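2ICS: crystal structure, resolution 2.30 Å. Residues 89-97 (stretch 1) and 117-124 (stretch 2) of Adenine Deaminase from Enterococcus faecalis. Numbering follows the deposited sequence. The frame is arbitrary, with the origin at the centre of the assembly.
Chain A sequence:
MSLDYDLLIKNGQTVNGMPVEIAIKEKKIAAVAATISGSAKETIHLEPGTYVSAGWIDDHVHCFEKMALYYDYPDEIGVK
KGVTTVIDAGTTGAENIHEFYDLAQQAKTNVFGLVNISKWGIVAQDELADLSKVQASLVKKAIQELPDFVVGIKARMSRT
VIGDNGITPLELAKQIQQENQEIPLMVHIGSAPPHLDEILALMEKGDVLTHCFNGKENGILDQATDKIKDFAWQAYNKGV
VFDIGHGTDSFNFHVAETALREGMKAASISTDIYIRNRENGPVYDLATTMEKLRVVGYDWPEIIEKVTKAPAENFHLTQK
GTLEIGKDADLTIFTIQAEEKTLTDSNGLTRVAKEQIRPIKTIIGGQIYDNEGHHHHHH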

ATOM      1  N   ALA A  89      -7.709  -0.540   3.401  1.00 20.91           N
ATOM      2  CA  ALA A  89      -7.309  -1.224   4.630  1.00 22.05           C
ATOM      3  C   ALA A  89      -8.374  -1.434   5.709  1.00 23.33           C
ATOM      4  O   ALA A  89      -8.270  -0.895   6.818  1.00 21.96           O
ATOM      5  CB  ALA A  89      -6.092  -0.522   5.237  1.00 20.09           C
ATOM      6  N   GLY A  90      -9.394  -2.224   5.385  1.00 24.00           N
ATOM      7  CA  GLY A  90     -10.431  -2.522   6.358  1.00 24.79           C
ATOM      8  C   GLY A  90     -11.418  -1.435   6.731  1.00 25.74           C
ATOM      9  O   GLY A  90     -11.923  -1.412   7.856  1.00 26.36           O
ATOM     10  N   THR A  91     -11.705  -0.530   5.808  1.00 25.73           N
ATOM     11  CA  THR A  91     -12.669   0.522   6.101  1.00 26.73           C
ATOM     12  C   THR A  91     -14.012  -0.134   6.405  1.00 26.74           C
ATOM     13  O   THR A  91     -14.774   0.339   7.248  1.00 27.24           O
ATOM     14  CB  THR A  91     -12.870   1.462   4.898  1.00 26.04           C
ATOM     15  OG1 THR A  91     -11.627   2.094   4.568  1.00 27.31           O
ATOM     16  CG2 THR A  91     -13.909   2.529   5.228  1.00 25.83           C
ATOM     17  N   THR A  92     -14.290  -1.233   5.708  1.00 26.89           N
ATOM     18  CA  THR A  92     -15.551  -1.947   5.872  1.00 26.92           C
ATOM     19  C   THR A  92     -15.399  -3.332   6.459  1.00 27.60           C
ATOM     20  O   THR A  92     -14.350  -3.964   6.347  1.00 28.18           O
ATOM     21  CB  THR A  92     -16.287  -2.127   4.523  1.00 26.36           C
ATOM     22  OG1 THR A  92     -15.532  -3.007   3.678  1.00 25.49           O
ATOM     23  CG2 THR A  92     -16.461  -0.795   3.825  1.00 24.58           C
ATOM     24  N   GLY A  93     -16.478  -3.790   7.083  1.00 29.81           N
ATOM     25  CA  GLY A  93     -16.515  -5.120   7.660  1.00 31.06           C
ATOM     26  C   GLY A  93     -17.474  -5.923   6.800  1.00 31.56           C
ATOM     27  O   GLY A  93     -17.977  -5.411   5.800  1.00 31.35           O
ATOM     28  N   ALA A  94     -17.737  -7.166   7.181  1.00 33.33           N
ATOM     29  CA  ALA A  94     -18.638  -8.026   6.417  1.00 34.78           C
ATOM     30  C   ALA A  94     -20.016  -7.408   6.177  1.00 36.79           C
ATOM     31  O   ALA A  94     -20.650  -7.679   5.162  1.00 39.63           O
ATOM     32  CB  ALA A  94     -18.795  -9.366   7.127  1.00 33.64           C
ATOM     33  N   GLU A  95     -20.475  -6.571   7.101  1.00 37.27           N
ATOM     34  CA  GLU A  95     -21.794  -5.959   6.986  1.00 38.78           C
ATOM     35  C   GLU A  95     -21.929  -4.813   5.986  1.00 38.46           C
ATOM     36  O   GLU A  95     -23.046  -4.450   5.609  1.00 38.89           O
ATOM     37  CB  GLU A  95     -22.261  -5.487   8.366  1.00 40.83           C
ATOM     38  CG  GLU A  95     -22.485  -6.618   9.370  1.00 44.62           C
ATOM     39  CD  GLU A  95     -23.735  -7.439   9.073  1.00 46.85           C
ATOM     40  OE1 GLU A  95     -24.850  -6.868   9.114  1.00 48.05           O
ATOM     41  OE2 GLU A  95     -23.606  -8.653   8.802  1.00 47.27           O
ATOM     42  N   ASN A  96     -20.814  -4.232   5.553  1.00 35.30           N
ATOM     43  CA  ASN A  96     -20.895  -3.132   4.599  1.00 33.03           C
ATOM     44  C   ASN A  96     -19.939  -3.220   3.412  1.00 33.61           C
ATOM     45  O   ASN A  96     -19.924  -2.341   2.556  1.00 33.79           O
ATOM     46  CB  ASN A  96     -20.718  -1.791   5.324  1.00 31.84           C
ATOM     47  CG  ASN A  96     -19.552  -1.794   6.314  1.00 32.16           C
ATOM     48  OD1 ASN A  96     -18.924  -2.827   6.570  1.00 28.10           O
ATOM     49  ND2 ASN A  96     -19.268  -0.628   6.884  1.00 28.82           N
ATOM     50  N   ILE A  97     -19.169  -4.297   3.337  1.00 34.54           N
ATOM     51  CA  ILE A  97     -18.214  -4.456   2.248  1.00 35.98           C
ATOM     52  C   ILE A  97     -18.876  -4.575   0.867  1.00 37.05           C
ATOM     53  O   ILE A  97     -18.293  -4.181  -0.151  1.00 34.27           O
ATOM     54  CB  ILE A  97     -17.302  -5.674   2.506  1.00 36.35           C
ATOM     55  CG1 ILE A  97     -16.143  -5.670   1.510  1.00 36.12           C
ATOM     56  CG2 ILE A  97     -18.115  -6.965   2.421  1.00 36.36           C
ATOM     57  CD1 ILE A  97     -14.987  -6.541   1.928  1.00 34.84           C
ATOM     58  N   ILE A 117     -11.977  -7.204  10.744  1.00 29.50           N
ATOM     59  CA  ILE A 117     -12.510  -8.323  11.514  1.00 29.50           C
ATOM     60  C   ILE A 117     -13.767  -7.912  12.279  1.00 30.75           C
ATOM     61  O   ILE A 117     -14.514  -8.764  12.754  1.00 30.77           O
ATOM     62  CB  ILE A 117     -11.468  -8.888  12.495  1.00 28.67           C
ATOM     63  CG1 ILE A 117     -10.977  -7.789  13.438  1.00 26.72           C
ATOM     64  CG2 ILE A 117     -10.319  -9.496  11.712  1.00 25.63           C
ATOM     65  CD1 ILE A 117     -10.071  -8.299  14.536  1.00 26.15           C
ATOM     66  N   SER A 118     -13.993  -6.605  12.395  1.00 31.95           N
ATOM     67  CA  SER A 118     -15.187  -6.080  13.064  1.00 34.48           C
ATOM     68  C   SER A 118     -16.226  -5.841  11.958  1.00 35.21           C
ATOM     69  O   SER A 118     -16.010  -5.019  11.065  1.00 34.89           O
ATOM     70  CB  SER A 118     -14.863  -4.768  13.778  1.00 33.65           C
ATOM     71  OG  SER A 118     -15.946  -4.358  14.590  1.00 37.38           O
ATOM     72  N   LYS A 119     -17.348  -6.554  12.025  1.00 37.29           N
ATOM     73  CA  LYS A 119     -18.392  -6.476  10.999  1.00 38.58           C
ATOM     74  C   LYS A 119     -18.802  -5.124  10.411  1.00 39.17           C
ATOM     75  O   LYS A 119     -19.230  -5.068   9.257  1.00 39.92           O
ATOM     76  CB  LYS A 119     -19.651  -7.226  11.456  1.00 39.59           C
ATOM     77  CG  LYS A 119     -20.376  -6.671  12.677  1.00 41.31           C
ATOM     78  CD  LYS A 119     -21.736  -7.371  12.813  1.00 44.20           C
ATOM     79  CE  LYS A 119     -22.505  -6.966  14.067  1.00 47.42           C
ATOM     80  NZ  LYS A 119     -22.008  -7.658  15.295  1.00 49.88           N
ATOM     81  N   TRP A 120     -18.687  -4.037  11.168  1.00 38.84           N
ATOM     82  CA  TRP A 120     -19.066  -2.739  10.613  1.00 39.29           C
ATOM     83  C   TRP A 120     -17.870  -1.887  10.204  1.00 37.67           C
ATOM     84  O   TRP A 120     -18.014  -0.709   9.887  1.00 36.26           O
ATOM     85  CB  TRP A 120     -19.946  -1.958  11.596  1.00 43.15           C
ATOM     86  CG  TRP A 120     -21.299  -2.575  11.778  1.00 45.46           C
ATOM     87  CD1 TRP A 120     -21.721  -3.334  12.832  1.00 46.52           C
ATOM     88  CD2 TRP A 120     -22.387  -2.539  10.849  1.00 46.47           C
ATOM     89  NE1 TRP A 120     -23.004  -3.776  12.614  1.00 48.90           N
ATOM     90  CE2 TRP A 120     -23.437  -3.302  11.403  1.00 47.33           C
ATOM     91  CE3 TRP A 120     -22.575  -1.936   9.596  1.00 47.96           C
ATOM     92  CZ2 TRP A 120     -24.661  -3.481  10.748  1.00 48.92           C
ATOM     93  CZ3 TRP A 120     -23.795  -2.113   8.944  1.00 49.42           C
ATOM     94  CH2 TRP A 120     -24.822  -2.881   9.524  1.00 48.52           C
ATOM     95  N   GLY A 121     -16.688  -2.488  10.196  1.00 36.42           N
ATOM     96  CA  GLY A 121     -15.507  -1.739   9.817  1.00 37.61           C
ATOM     97  C   GLY A 121     -15.173  -0.641  10.811  1.00 37.57           C
ATOM     98  O   GLY A 121     -15.353  -0.797  12.018  1.00 35.57           O
ATOM     99  N   ILE A 122     -14.699   0.484  10.296  1.00 38.53           N
ATOM    100  CA  ILE A 122     -14.309   1.610  11.137  1.00 42.46           C
ATOM    101  C   ILE A 122     -15.412   2.645  11.346  1.00 43.17           C
ATOM    102  O   ILE A 122     -15.117   3.828  11.479  1.00 43.46           O
ATOM    103  CB  ILE A 122     -13.101   2.332  10.528  1.00 41.76           C
ATOM    104  CG1 ILE A 122     -13.495   2.853   9.144  1.00 42.73           C
ATOM    105  CG2 ILE A 122     -11.905   1.385  10.437  1.00 40.56           C
ATOM    106  CD1 ILE A 122     -12.365   3.409   8.343  1.00 44.37           C
ATOM    107  N   VAL A 123     -16.670   2.213  11.370  1.00 46.20           N
ATOM    108  CA  VAL A 123     -17.780   3.149  11.570  1.00 48.55           C
ATOM    109  C   VAL A 123     -17.477   4.058  12.757  1.00 49.54           C
ATOM    110  O   VAL A 123     -17.482   5.283  12.633  1.00 49.92           O
ATOM    111  CB  VAL A 123     -19.110   2.405  11.820  1.00 48.69           C
ATOM    112  CG1 VAL A 123     -19.542   1.685  10.552  1.00 50.56           C
ATOM    113  CG2 VAL A 123     -18.951   1.411  12.959  1.00 51.36           C
ATOM    114  N   ALA A 124     -17.214   3.452  13.907  1.00 50.22           N
ATOM    115  CA  ALA A 124     -16.874   4.212  15.098  1.00 52.31           C
ATOM    116  C   ALA A 124     -15.351   4.281  15.112  1.00 52.02           C
ATOM    117  O   ALA A 124     -14.705   3.870  14.152  1.00 53.59           O
ATOM    118  CB  ALA A 124     -17.384   3.499  16.344  1.00 54.04           C
TER

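Two irregular segments pack backbone to backbone here, close enough that the CA atoms of Thr92 and Gly121 lie 4.0 Å apart and those of Gly93 and Lys119 4.1 Å. Stretch 2 meets its partner through two turns, type I from Ser118 to Gly121 and type II' from Trp120 to Val123.

At the start of the contact, Gly90 O rests 3.8 Å from Ile122 CG2. Thr91 then supplies the first polar tie: its carbonyl accepts a hydrogen bond from the backbone of Ile122 (Ile122 N to Thr91 O, 3.1 Å, nearly straight at 165°). The same oxygen lies 3.4 Å from Gly121 CA in a CA-H...O contact. Beside this bond, Thr91 CG2 meets Ile122 CD1 at 3.6 Å, a small apolar patch. The CA-to-CB bond of Thr92 points away, and its backbone lies against Gly121.

Two glycines allow the close backbone approach. An ideal CB on Gly93 would sit 2.1 Å from Ser118 O, and one on Gly121 2.1 Å from Thr91 O; both would clash. Gly93 CA approaches Ser118 O at 3.4 Å in a second CA-H...O contact. Gly93 N and Gly121 N, both donors, lie 3.4 Å apart without bonding; Gly93 N donates to Asn96 OD1 at 2.7 Å and Gly121 N to Ser118 O at 2.8 Å, each within its own stretch.

Beyond Ala94, Glu95 N donates to Lys119 O at 2.9 Å. Glu95 CG lies 3.6 Å from Lys119 CB, while Glu95 CB sits over the face of Trp120, 3.6 Å from the centroid of its six-membered ring, a CH-pi contact.

Asn96, at the N-cap position but making no capping bond with its side chain, bridges the segments: while OD1 accepts from Gly93, Asn96 ND2 donates to Trp120 O at 3.3 Å. One amide thus braces its own loop and grips the neighbouring turn.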